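PDB 3P02: uncharacterized protein, which is of unknown function but joins an N-terminal domain of the E-set clan to a BT_3044-like C-terminal beta domain in a single chain. Local coordinates for residues 39-44 against 107-112; 52-57 against 98-103; 208-213 against 237-242; 267-272 against 293-298. All coordinates share one frame; numbering follows the deposited sequence. Where two conformers were deposited one is given.

Contact 1. Residues 39-44 against 107-112; sequences YNLPVL and LPIEFS
Tyr39 and Ile109 face each other as a hydrogen-bonded pair of two antiparallel strands, and their backbones exchange two bonds. Ile109 N lies 2.8 Å from Tyr39 O, and the bond is almost straight (175°). Two residues on, Leu41 and Leu107 repeat the exchange, with Leu41 N 2.9 Å from Leu107 O. The pair between them, Asn40 and Pro108, is non-hydrogen-bonded, which suits a proline that has no N-H to offer; Pro108 contributes instead a CA-H...O contact to Tyr39 O.

Apolar contacts gather on the face that carries Tyr39, Leu41, Leu107, Ile109 and Phe111. The CD1 methyl of Ile109 lies 3.8 Å from Leu41 CB and sits at the edge of the Tyr39 ring. Tyr39 CB in turn meets the edge of the Phe111 ring in plane, 3.9 Å from CE2. On the reverse face Asn40 CG stands anti to the carbonyl carbon (chi1 -63°), and ND2 meets Pro108 CB (3.6 Å).

The strands form the middle of a four-stranded antiparallel sheet in the N-terminal, E-set-clan part. Phe15 of flanking strand 13-15 touches Leu41 and Val43; Val27 of strand 25-30 meets Tyr39 and Phe111.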
loop_
_atom_site.group_PDB
_atom_site.type_symbol
_atom_site.label_atom_id
_atom_site.label_comp_id
_atom_site.label_asym_id
_atom_site.label_seq_id
_atom_site.Cartn_x
_atom_site.Cartn_y
_atom_site.Cartn_z
ATOM N N TYR A 39 11.094 10.071 -2.996
ATOM C CA TYR A 39 10.308 10.740 -1.974
ATOM C C TYR A 39 11.197 11.766 -1.267
ATOM O O TYR A 39 12.295 11.418 -0.813
ATOM C CB TYR A 39 9.755 9.736 -0.981
ATOM C CG TYR A 39 9.059 10.389 0.187
ATOM C CD1 TYR A 39 7.776 10.918 0.056
ATOM C CD2 TYR A 39 9.657 10.431 1.440
ATOM C CE1 TYR A 39 7.124 11.508 1.142
ATOM C CE2 TYR A 39 9.021 11.027 2.527
ATOM C CZ TYR A 39 7.764 11.579 2.369
ATOM O OH TYR A 39 7.145 12.151 3.454
ATOM N N ASN A 40 10.719 13.019 -1.142
ATOM C CA ASN A 40 11.521 14.057 -0.476
ATOM C C ASN A 40 11.040 14.234 0.933
ATOM O O ASN A 40 9.948 14.741 1.153
ATOM C CB ASN A 40 11.441 15.381 -1.254
ATOM C CG ASN A 40 12.032 15.206 -2.607
ATOM O OD1 ASN A 40 11.322 15.059 -3.622
ATOM N ND2 ASN A 40 13.320 15.013 -2.618
ATOM N N LEU A 41 11.824 13.731 1.894
ATOM C CA LEU A 41 11.475 13.782 3.300
ATOM C C LEU A 41 11.946 15.136 3.893
ATOM O O LEU A 41 13.153 15.362 3.946
ATOM C CB LEU A 41 12.146 12.581 4.000
ATOM C CG LEU A 41 11.984 12.464 5.514
ATOM C CD1 LEU A 41 10.524 12.522 5.944
ATOM C CD2 LEU A 41 12.591 11.162 6.008
ATOM N N PRO A 42 11.016 16.022 4.348
ATOM C CA PRO A 42 11.433 17.340 4.862
ATOM C C PRO A 42 12.192 17.244 6.172
ATOM O O PRO A 42 11.785 16.505 7.080
ATOM C CB PRO A 42 10.109 18.108 5.053
ATOM C CG PRO A 42 9.113 17.398 4.173
ATOM C CD PRO A 42 9.545 15.925 4.266
ATOM N N VAL A 43 13.267 18.043 6.268
ATOM C CA VAL A 43 14.130 18.162 7.438
ATOM C C VAL A 43 13.956 19.596 7.938
ATOM O O VAL A 43 13.979 20.511 7.111
ATOM C CB VAL A 43 15.611 17.843 7.026
ATOM C CG1 VAL A 43 16.596 18.090 8.178
ATOM C CG2 VAL A 43 15.738 16.403 6.518
ATOM N N LEU A 44 13.782 19.800 9.250
ATOM C CA LEU A 44 13.655 21.148 9.846
ATOM C C LEU A 44 14.768 21.421 10.809
ATOM O O LEU A 44 15.084 20.544 11.606
ATOM C CB LEU A 44 12.340 21.275 10.661
ATOM C CG LEU A 44 10.978 21.080 10.019
ATOM C CD1 LEU A 44 9.910 21.040 11.089
ATOM C CD2 LEU A 44 10.634 22.208 9.063
ATOM N N LEU A 107 15.623 15.222 2.473
ATOM C CA LEU A 107 16.298 13.955 2.346
ATOM C C LEU A 107 15.639 13.219 1.195
ATOM O O LEU A 107 14.494 12.790 1.346
ATOM C CB LEU A 107 16.267 13.119 3.633
ATOM C CG LEU A 107 16.923 11.713 3.521
ATOM C CD1 LEU A 107 18.407 11.813 3.188
ATOM C CD2 LEU A 107 16.732 10.934 4.799
ATOM N N PRO A 108 16.299 13.115 0.035
ATOM C CA PRO A 108 15.660 12.381 -1.075
ATOM C C PRO A 108 15.889 10.882 -0.921
ATOM O O PRO A 108 17.037 10.418 -0.829
ATOM C CB PRO A 108 16.311 12.956 -2.333
ATOM C CG PRO A 108 17.631 13.630 -1.846
ATOM C CD PRO A 108 17.640 13.632 -0.330
ATOM N N ILE A 109 14.780 10.124 -0.867
ATOM C CA ILE A 109 14.840 8.671 -0.766
ATOM C C ILE A 109 14.360 8.084 -2.079
ATOM O O ILE A 109 13.182 8.238 -2.414
ATOM C CB ILE A 109 14.033 8.106 0.428
ATOM C CG1 ILE A 109 14.486 8.774 1.757
ATOM C CG2 ILE A 109 14.188 6.571 0.493
ATOM C CD1 ILE A 109 13.431 9.246 2.596
ATOM N N GLU A 110 15.261 7.392 -2.801
ATOM C CA GLU A 110 14.893 6.767 -4.066
ATOM C C GLU A 110 14.383 5.371 -3.806
ATOM O O GLU A 110 15.139 4.517 -3.345
ATOM C CB GLU A 110 16.080 6.736 -5.028
ATOM C CG GLU A 110 16.478 8.134 -5.504
ATOM C CD GLU A 110 17.605 8.220 -6.520
ATOM O OE1 GLU A 110 18.208 7.169 -6.841
ATOM O OE2 GLU A 110 17.882 9.344 -7.001
ATOM N N PHE A 111 13.095 5.154 -4.016
ATOM C CA PHE A 111 12.518 3.819 -3.886
ATOM C C PHE A 111 12.567 3.110 -5.236
ATOM O O PHE A 111 12.247 3.732 -6.266
ATOM C CB PHE A 111 11.064 3.917 -3.419
ATOM C CG PHE A 111 10.963 4.340 -1.968
ATOM C CD1 PHE A 111 11.174 3.419 -0.945
ATOM C CD2 PHE A 111 10.721 5.666 -1.627
ATOM C CE1 PHE A 111 11.046 3.791 0.393
ATOM C CE2 PHE A 111 10.618 6.045 -0.284
ATOM C CZ PHE A 111 10.799 5.106 0.715
ATOM N N SER A 112 12.937 1.818 -5.226
ATOM C CA SER A 112 12.984 0.958 -6.420
ATOM C C SER A 112 12.315 -0.327 -6.009
ATOM O O SER A 112 12.948 -1.186 -5.398
ATOM C CB SER A 112 14.428 0.747 -6.870
ATOM O OG SER A 112 15.008 1.976 -7.272
#

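Contact 2. Residues 52-57 against 98-103; sequences TDDRLV and IPAGQS
Arg55 and Ile98 form an antiparallel hydrogen-bonded pair where strand 95-98 ends and strand 55-61 begins, and just beyond it segment 98-103 enters a type II beta turn, Pro99 to Gln102. The contact shows how a regular strand pair gives way to a side-chain bond at its margin.

The tight part is the strand pair and its apolar flank. Arg55 N approaches Ile98 O at 2.9 Å in a practically straight bond, and Ile98 N returns a bond to Arg55 O. On the same side as this pair, Val57 and Ile98 are buried and cross obliquely, Val57 CG2 lying 3.6 Å from Ile98 CD1. Ile98 CG1 stands anti to the carbonyl carbon (chi1 -53°) and also touches Val57 CG2. The side chain of Arg55 bends at chi2 and chi3 and leads away from Ile98; NE forms a salt bridge with Glu130, and NH2 bonds to the backbone of Gln11.

Toward Thr52 and the turn, the exposed side is held more loosely. Ala100 CB makes a van der Waals contact with Thr52 O at 3.6 Å. The polar links are a water and a carboxylate. The water lies 2.8 Å from Asp53 O and 2.9 Å from Ile98 O, bridging the two backbones where they diverge. Gly101, with its positive phi of 89°, occupies the turn position where a side chain would collide with the preceding carbonyl oxygen. Beside that turn, Asp54 OD1 accepts the N-H of Ala100, with N at 2.9 Å and standing 37° out of the carboxylate plane.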
loop_
_atom_site.group_PDB
_atom_site.type_symbol
_atom_site.label_atom_id
_atom_site.label_comp_id
_atom_site.label_asym_id
_atom_site.label_seq_id
_atom_site.Cartn_x
_atom_site.Cartn_y
_atom_site.Cartn_z
ATOM N N THR A 52 24.331 30.074 12.827
ATOM C CA THR A 52 25.627 30.732 12.632
ATOM C C THR A 52 26.642 29.808 11.904
ATOM O O THR A 52 27.496 30.309 11.162
ATOM C CB THR A 52 26.199 31.262 13.972
ATOM O OG1 THR A 52 27.521 31.777 13.760
ATOM C CG2 THR A 52 26.217 30.206 15.091
ATOM N N ASP A 53 26.544 28.479 12.115
ATOM C CA ASP A 53 27.462 27.503 11.521
ATOM C C ASP A 53 26.754 26.506 10.620
ATOM O O ASP A 53 25.579 26.200 10.862
ATOM C CB ASP A 53 28.189 26.726 12.628
ATOM C CG ASP A 53 28.777 27.608 13.711
ATOM O OD1 ASP A 53 29.654 28.440 13.389
ATOM O OD2 ASP A 53 28.333 27.491 14.877
ATOM N N ASP A 54 27.489 25.949 9.617
ATOM C CA ASP A 54 26.949 24.892 8.742
ATOM C C ASP A 54 26.744 23.625 9.555
ATOM O O ASP A 54 27.540 23.327 10.455
ATOM C CB ASP A 54 27.870 24.613 7.550
ATOM C CG ASP A 54 27.874 25.651 6.443
ATOM O OD1 ASP A 54 27.240 26.729 6.618
ATOM O OD2 ASP A 54 28.527 25.408 5.422
ATOM N N ARG A 55 25.646 22.913 9.289
ATOM C CA ARG A 55 25.316 21.692 10.032
ATOM C C ARG A 55 25.618 20.482 9.193
ATOM O O ARG A 55 25.127 20.411 8.072
ATOM C CB ARG A 55 23.812 21.667 10.431
ATOM C CG ARG A 55 23.258 22.950 11.089
ATOM C CD ARG A 55 23.787 23.216 12.492
ATOM N NE ARG A 55 23.053 22.421 13.484
ATOM C CZ ARG A 55 21.979 22.841 14.148
ATOM N NH1 ARG A 55 21.509 24.066 13.958
ATOM N NH2 ARG A 55 21.379 22.044 15.021
ATOM N N LEU A 56 26.400 19.520 9.715
ATOM C CA LEU A 56 26.604 18.266 8.997
ATOM C C LEU A 56 25.666 17.233 9.642
ATOM O O LEU A 56 25.822 16.822 10.794
ATOM C CB LEU A 56 28.070 17.815 8.943
ATOM C CG LEU A 56 28.380 16.582 8.055
ATOM C CD1 LEU A 56 28.015 16.820 6.578
ATOM C CD2 LEU A 56 29.855 16.203 8.152
ATOM N N VAL A 57 24.632 16.880 8.889
ATOM C CA VAL A 57 23.560 16.024 9.361
ATOM C C VAL A 57 23.741 14.607 8.858
ATOM O O VAL A 57 24.151 14.429 7.710
ATOM C CB VAL A 57 22.226 16.636 8.846
ATOM C CG1 VAL A 57 21.048 15.965 9.493
ATOM C CG2 VAL A 57 22.181 18.141 9.130
ATOM N N ILE A 98 23.604 21.311 5.859
ATOM C CA ILE A 98 22.584 22.348 5.870
ATOM C C ILE A 98 23.336 23.658 6.114
ATOM O O ILE A 98 23.882 23.847 7.203
ATOM C CB ILE A 98 21.435 22.128 6.888
ATOM C CG1 ILE A 98 20.780 20.739 6.740
ATOM C CG2 ILE A 98 20.402 23.266 6.766
ATOM C CD1 ILE A 98 19.747 20.424 7.877
ATOM N N PRO A 99 23.431 24.546 5.106
ATOM C CA PRO A 99 24.178 25.807 5.304
ATOM C C PRO A 99 23.615 26.688 6.414
ATOM O O PRO A 99 22.411 26.683 6.669
ATOM C CB PRO A 99 24.032 26.517 3.952
ATOM C CG PRO A 99 23.716 25.439 2.973
ATOM C CD PRO A 99 22.866 24.461 3.742
ATOM N N ALA A 100 24.498 27.499 7.049
ATOM C CA ALA A 100 24.066 28.466 8.055
ATOM C C ALA A 100 23.051 29.411 7.398
ATOM O O ALA A 100 23.197 29.736 6.218
ATOM C CB ALA A 100 25.276 29.253 8.555
ATOM N N GLY A 101 22.013 29.795 8.125
ATOM C CA GLY A 101 20.988 30.676 7.565
ATOM C C GLY A 101 19.837 29.947 6.877
ATOM O O GLY A 101 18.824 30.574 6.547
ATOM N N GLN A 102 19.985 28.619 6.643
ATOM C CA GLN A 102 18.963 27.772 6.000
ATOM C C GLN A 102 18.307 26.895 7.082
ATOM O O GLN A 102 19.013 26.189 7.781
ATOM C CB GLN A 102 19.619 26.930 4.894
ATOM C CG GLN A 102 18.648 26.181 4.025
ATOM C CD GLN A 102 19.354 25.340 2.985
ATOM O OE1 GLN A 102 20.323 25.757 2.335
ATOM N NE2 GLN A 102 18.843 24.157 2.763
ATOM N N SER A 103 16.992 27.003 7.297
ATOM C CA SER A 103 16.381 26.223 8.392
ATOM C C SER A 103 15.618 24.990 7.875
ATOM O O SER A 103 14.901 24.329 8.628
ATOM C CB SER A 103 15.447 27.099 9.215
ATOM O OG SER A 103 14.260 27.337 8.477
HETATM O O HOH W 1 23.211 25.500 9.484
#

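Contact 3. Residues 208-213 against 237-242; sequences INYKVF and EKLKFN
Leu239 brings its CD2 methyl against the CD1-CE1 side of the Tyr210 ring, and the two side chains meet obliquely. CD2 touches two neighbouring ring atoms, at 3.4 Å from Tyr210 CD1 and 3.6 Å from Tyr210 CE1. The same leucine bears on the backbone of the opposite segment: CG lies 3.3 Å from Asn209 O, and CD1 also approaches Lys211 O. A single side chain thus fills the angle between a 3-10 turn and the strand that follows it.

The second meeting is Val212 with Phe241, whose side chains cross at about a right angle. Val212 CG1 comes within 3.7 Å of Phe241 CE1, while CG2 lies 4.0 Å from the same ring atom. The Phe241 CB points toward segment 208-213, and chi1 (-178°) sets CG anti to the backbone N.

No hydrogen bond links the two segments; the join is made by van der Waals contact, side chain to side chain and side chain to backbone. An alanine at Leu239 would probably open a gap beside the Tyr210 ring and strip Asn209 O of its apolar cover. The polar groups find partners elsewhere: Asn209 O accepts a bond from Asn236 ND2, and Tyr210 OH bonds to Thr280 OG1.

Segment 237-242 makes up most of the turn between the adjacent strands 228-234 and 242-255, a beta hairpin of the large antiparallel sheet, while 208-213 leads into strand 211-220. Strand 262-278 contributes Phe274, whose ring meets that of Phe241, and Phe276, which touches Leu239. From strand 228-234, Ile232 reaches both Val212 and Phe241.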
loop_
_atom_site.group_PDB
_atom_site.type_symbol
_atom_site.label_atom_id
_atom_site.label_comp_id
_atom_site.label_asym_id
_atom_site.label_seq_id
_atom_site.Cartn_x
_atom_site.Cartn_y
_atom_site.Cartn_z
ATOM N N ILE A 208 -1.708 -15.143 2.779
ATOM C CA ILE A 208 -1.004 -15.565 1.537
ATOM C C ILE A 208 -1.625 -16.838 0.940
ATOM O O ILE A 208 -1.634 -16.996 -0.271
ATOM C CB ILE A 208 0.501 -15.769 1.808
ATOM C CG1 ILE A 208 1.143 -14.405 2.142
ATOM C CG2 ILE A 208 1.194 -16.438 0.597
ATOM C CD1 ILE A 208 2.693 -14.540 2.630
ATOM N N ASN A 209 -2.151 -17.736 1.782
ATOM C CA ASN A 209 -2.767 -18.977 1.286
ATOM C C ASN A 209 -3.984 -18.744 0.397
ATOM O O ASN A 209 -4.420 -19.675 -0.288
ATOM C CB ASN A 209 -3.249 -19.803 2.481
ATOM C CG ASN A 209 -2.122 -20.178 3.396
ATOM O OD1 ASN A 209 -1.014 -20.460 2.938
ATOM N ND2 ASN A 209 -2.437 -20.318 4.670
ATOM N N TYR A 210 -4.586 -17.526 0.488
ATOM C CA TYR A 210 -5.859 -17.218 -0.174
ATOM C C TYR A 210 -5.704 -16.215 -1.308
ATOM O O TYR A 210 -6.691 -15.673 -1.781
ATOM C CB TYR A 210 -6.885 -16.732 0.894
ATOM C CG TYR A 210 -7.211 -17.892 1.807
ATOM C CD1 TYR A 210 -8.115 -18.875 1.413
ATOM C CD2 TYR A 210 -6.516 -18.083 3.007
ATOM C CE1 TYR A 210 -8.307 -20.027 2.165
ATOM C CE2 TYR A 210 -6.709 -19.236 3.775
ATOM C CZ TYR A 210 -7.619 -20.194 3.356
ATOM O OH TYR A 210 -7.805 -21.335 4.099
ATOM N N LYS A 211 -4.483 -15.968 -1.741
ATOM C CA LYS A 211 -4.239 -15.036 -2.844
ATOM C C LYS A 211 -4.837 -15.509 -4.177
ATOM O O LYS A 211 -4.611 -16.645 -4.628
ATOM C CB LYS A 211 -2.733 -14.843 -3.033
ATOM C CG LYS A 211 -2.104 -13.975 -1.937
ATOM C CD LYS A 211 -0.569 -13.978 -1.986
ATOM C CE LYS A 211 -0.038 -13.297 -3.232
ATOM N NZ LYS A 211 1.446 -13.435 -3.351
ATOM N N VAL A 212 -5.600 -14.611 -4.806
ATOM C CA VAL A 212 -6.189 -14.846 -6.129
ATOM C C VAL A 212 -5.689 -13.729 -7.024
ATOM O O VAL A 212 -5.883 -12.550 -6.705
ATOM C CB VAL A 212 -7.732 -14.918 -6.092
ATOM C CG1 VAL A 212 -8.277 -15.059 -7.517
ATOM C CG2 VAL A 212 -8.198 -16.081 -5.210
ATOM N N PHE A 213 -5.018 -14.098 -8.109
ATOM C CA PHE A 213 -4.419 -13.142 -9.022
ATOM C C PHE A 213 -5.365 -12.791 -10.145
ATOM O O PHE A 213 -6.104 -13.650 -10.635
ATOM C CB PHE A 213 -3.132 -13.719 -9.613
ATOM C CG PHE A 213 -2.015 -13.968 -8.619
ATOM C CD1 PHE A 213 -1.963 -15.155 -7.884
ATOM C CD2 PHE A 213 -1.040 -13.005 -8.393
ATOM C CE1 PHE A 213 -0.960 -15.362 -6.914
ATOM C CE2 PHE A 213 -0.028 -13.216 -7.442
ATOM C CZ PHE A 213 0.010 -14.395 -6.718
ATOM N N GLU A 237 -1.777 -24.495 -4.378
ATOM C CA GLU A 237 -2.474 -25.727 -4.791
ATOM C C GLU A 237 -3.485 -26.210 -3.735
ATOM O O GLU A 237 -4.479 -26.845 -4.106
ATOM C CB GLU A 237 -1.476 -26.849 -5.113
ATOM C CG GLU A 237 -0.602 -26.584 -6.331
ATOM C CD GLU A 237 -1.289 -26.442 -7.678
ATOM O OE1 GLU A 237 -2.246 -27.202 -7.954
ATOM O OE2 GLU A 237 -0.848 -25.580 -8.474
ATOM N N LYS A 238 -3.253 -25.891 -2.440
ATOM C CA LYS A 238 -4.176 -26.290 -1.345
ATOM C C LYS A 238 -5.516 -25.558 -1.418
ATOM O O LYS A 238 -6.491 -26.068 -0.883
ATOM C CB LYS A 238 -3.558 -26.087 0.029
ATOM C CG LYS A 238 -2.291 -26.910 0.233
ATOM C CD LYS A 238 -1.890 -26.894 1.699
ATOM C CE LYS A 238 -0.527 -27.527 1.908
ATOM N NZ LYS A 238 -0.321 -27.864 3.335
ATOM N N LEU A 239 -5.588 -24.405 -2.123
ATOM C CA LEU A 239 -6.869 -23.690 -2.295
ATOM C C LEU A 239 -7.878 -24.463 -3.127
ATOM O O LEU A 239 -9.075 -24.135 -3.106
ATOM C CB LEU A 239 -6.609 -22.376 -3.036
ATOM C CG LEU A 239 -6.547 -21.084 -2.329
ATOM C CD1 LEU A 239 -6.665 -19.933 -3.345
ATOM C CD2 LEU A 239 -7.653 -20.938 -1.290
ATOM N N LYS A 240 -7.393 -25.423 -3.962
ATOM C CA LYS A 240 -8.206 -26.191 -4.904
ATOM C C LYS A 240 -9.007 -25.191 -5.746
ATOM O O LYS A 240 -10.216 -25.333 -5.931
ATOM C CB LYS A 240 -9.100 -27.234 -4.196
ATOM C CG LYS A 240 -8.283 -28.342 -3.538
ATOM C CD LYS A 240 -9.125 -29.120 -2.544
ATOM C CE LYS A 240 -8.342 -30.151 -1.772
ATOM N NZ LYS A 240 -9.211 -30.830 -0.765
ATOM N N PHE A 241 -8.313 -24.111 -6.166
ATOM C CA PHE A 241 -8.927 -23.061 -6.976
ATOM C C PHE A 241 -9.435 -23.616 -8.288
ATOM O O PHE A 241 -8.690 -24.264 -9.021
ATOM C CB PHE A 241 -7.901 -21.952 -7.242
ATOM C CG PHE A 241 -8.432 -20.780 -8.034
ATOM C CD1 PHE A 241 -8.973 -19.671 -7.387
ATOM C CD2 PHE A 241 -8.329 -20.756 -9.418
ATOM C CE1 PHE A 241 -9.419 -18.561 -8.126
ATOM C CE2 PHE A 241 -8.809 -19.661 -10.161
ATOM C CZ PHE A 241 -9.350 -18.575 -9.508
ATOM N N ASN A 242 -10.703 -23.344 -8.611
ATOM C CA ASN A 242 -11.269 -23.817 -9.872
ATOM C C ASN A 242 -12.203 -22.731 -10.423
ATOM O O ASN A 242 -13.293 -22.518 -9.898
ATOM C CB ASN A 242 -11.996 -25.154 -9.664
ATOM C CG ASN A 242 -12.505 -25.751 -10.945
ATOM O OD1 ASN A 242 -11.995 -25.473 -12.019
ATOM N ND2 ASN A 242 -13.578 -26.521 -10.867
#

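Contact 4. Residues 267-272 against 293-298; sequences IVISDI and GGLSVS
The beta hairpin of strands 262-278 and 287-302 contains this contact, an antiparallel ladder interrupted by a beta bulge. Ile267 pairs with Val297 and Ile269 with Leu295 through reciprocal backbone bonds; Ile269 N meets Leu295 O at 2.8 Å, nearly along the C=O axis. Between Ile269 and Ile272 the register slips by one residue, with Asp271 in a left-handed backbone conformation (phi 65°). Pairing then resumes at Ile272 and Gly293, where Gly293 N lies 2.8 Å from Ile272 O.

The buried face carries the aliphatic side chains. Ile267 and Val297 lie side by side, Ile267 CB 3.7 Å from Val297 CG1. Val297 places this methyl between its own backbone N and carbonyl carbon (chi1 71°), against the isoleucine. Past the bulge, Ile272 crosses Leu295 at about a right angle, with CD1 3.9 Å from Leu295 CD1. Phe161 of strand 159-162 touches Ile269, Leu295 and Val297.

Two glycines accommodate the backbone at the slip. A CB on Gly294 would clash with Ile269 O, and the phi of Gly293, 139°, would drive one into the preceding carbonyl. The chemistry is therefore divided: backbone bonds set the ladder, aliphatic groups pack on one face, and Asp271, at the bulge, hydrogen-bonds through OD2 to Thr248 OG1 of the adjoining strand 242-255.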
loop_
_atom_site.group_PDB
_atom_site.type_symbol
_atom_site.label_atom_id
_atom_site.label_comp_id
_atom_site.label_asym_id
_atom_site.label_seq_id
_atom_site.Cartn_x
_atom_site.Cartn_y
_atom_site.Cartn_z
ATOM N N ILE A 267 -13.758 1.352 -13.051
ATOM C CA ILE A 267 -13.294 0.051 -13.512
ATOM C C ILE A 267 -14.309 -0.928 -13.002
ATOM O O ILE A 267 -14.573 -0.959 -11.794
ATOM C CB ILE A 267 -11.854 -0.322 -13.100
ATOM C CG1 ILE A 267 -10.875 0.747 -13.607
ATOM C CG2 ILE A 267 -11.468 -1.712 -13.692
ATOM C CD1 ILE A 267 -9.455 0.588 -13.038
ATOM N N VAL A 268 -14.894 -1.719 -13.897
ATOM C CA VAL A 268 -15.879 -2.700 -13.466
ATOM C C VAL A 268 -15.407 -4.057 -13.954
ATOM O O VAL A 268 -15.166 -4.224 -15.142
ATOM C CB VAL A 268 -17.322 -2.380 -13.933
ATOM C CG1 VAL A 268 -18.301 -3.439 -13.421
ATOM C CG2 VAL A 268 -17.757 -0.984 -13.473
ATOM N N ILE A 269 -15.226 -4.997 -13.024
ATOM C CA ILE A 269 -14.803 -6.377 -13.307
ATOM C C ILE A 269 -16.031 -7.266 -13.197
ATOM O O ILE A 269 -16.735 -7.208 -12.190
ATOM C CB ILE A 269 -13.682 -6.842 -12.331
ATOM C CG1 ILE A 269 -12.444 -5.873 -12.338
ATOM C CG2 ILE A 269 -13.284 -8.293 -12.585
ATOM C CD1 ILE A 269 -11.527 -6.054 -11.138
ATOM N N SER A 270 -16.256 -8.121 -14.189
ATOM C CA SER A 270 -17.404 -9.024 -14.176
ATOM C C SER A 270 -16.983 -10.446 -14.474
ATOM O O SER A 270 -15.808 -10.702 -14.754
ATOM C CB SER A 270 -18.459 -8.578 -15.192
ATOM O OG SER A 270 -18.911 -7.252 -14.963
ATOM N N ASP A 271 -17.924 -11.387 -14.351
ATOM C CA ASP A 271 -17.704 -12.777 -14.733
ATOM C C ASP A 271 -16.642 -13.487 -13.877
ATOM O O ASP A 271 -15.923 -14.360 -14.356
ATOM C CB ASP A 271 -17.368 -12.909 -16.238
ATOM C CG ASP A 271 -18.418 -12.329 -17.146
ATOM O OD1 ASP A 271 -19.615 -12.514 -16.858
ATOM O OD2 ASP A 271 -18.048 -11.602 -18.065
ATOM N N ILE A 272 -16.587 -13.138 -12.594
ATOM C CA ILE A 272 -15.761 -13.885 -11.635
ATOM C C ILE A 272 -16.634 -15.035 -11.138
ATOM O O ILE A 272 -17.771 -14.805 -10.731
ATOM C CB ILE A 272 -15.288 -13.003 -10.464
ATOM C CG1 ILE A 272 -14.435 -11.829 -11.002
ATOM C CG2 ILE A 272 -14.471 -13.855 -9.453
ATOM C CD1 ILE A 272 -14.135 -10.721 -9.880
ATOM N N GLY A 293 -19.446 -13.276 -9.047
ATOM C CA GLY A 293 -19.952 -11.916 -9.210
ATOM C C GLY A 293 -18.929 -11.009 -9.842
ATOM O O GLY A 293 -18.249 -11.393 -10.796
ATOM N N GLY A 294 -18.836 -9.808 -9.301
ATOM C CA GLY A 294 -17.924 -8.821 -9.827
ATOM C C GLY A 294 -17.429 -7.850 -8.791
ATOM O O GLY A 294 -17.753 -7.954 -7.599
ATOM N N LEU A 295 -16.545 -6.966 -9.253
ATOM C CA LEU A 295 -15.900 -5.930 -8.440
ATOM C C LEU A 295 -15.927 -4.616 -9.167
ATOM O O LEU A 295 -15.957 -4.603 -10.392
ATOM C CB LEU A 295 -14.435 -6.309 -8.197
ATOM C CG LEU A 295 -14.202 -7.638 -7.438
ATOM C CD1 LEU A 295 -12.719 -8.031 -7.461
ATOM C CD2 LEU A 295 -14.669 -7.531 -5.975
ATOM N N SER A 296 -15.882 -3.515 -8.440
ATOM C CA SER A 296 -15.845 -2.237 -9.123
ATOM C C SER A 296 -15.113 -1.204 -8.299
ATOM O O SER A 296 -15.038 -1.301 -7.063
ATOM C CB SER A 296 -17.247 -1.729 -9.452
ATOM O OG SER A 296 -18.022 -1.507 -8.289
ATOM N N VAL A 297 -14.539 -0.223 -9.000
ATOM C CA VAL A 297 -13.932 0.924 -8.343
ATOM C C VAL A 297 -14.467 2.181 -9.025
ATOM O O VAL A 297 -14.658 2.211 -10.255
ATOM C CB VAL A 297 -12.375 0.881 -8.280
ATOM C CG1 VAL A 297 -11.732 1.100 -9.646
ATOM C CG2 VAL A 297 -11.827 1.893 -7.257
ATOM N N SER A 298 -14.691 3.212 -8.225
ATOM C CA SER A 298 -15.115 4.511 -8.727
ATOM C C SER A 298 -14.148 5.537 -8.113
ATOM O O SER A 298 -14.232 5.823 -6.922
ATOM C CB SER A 298 -16.569 4.775 -8.338
ATOM O OG SER A 298 -16.967 6.079 -8.713
#

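In the fold
Contacts 1 and 2 lie in the N-terminal, DUF4973 part and contacts 3 and 4 in the C-terminal one, on opposite sides of the chain's centre. Contact 2 falls within the chain segment that contact 1 brackets, and the two touch where Val43 CG1 packs 3.9 Å from Ile98 CD1, although their centres are 18 Å apart. Contacts 3 and 4 reach the same large antiparallel sheet, with nearest atoms about 7 Å apart. Between the halves, contacts 1 and 3 remain about 17 Å apart at their nearest atoms. No active site is known; a 1,2-ethanediol, probably a crystallisation additive, lies about 4 Å from the Ser296 side chain in contact 4.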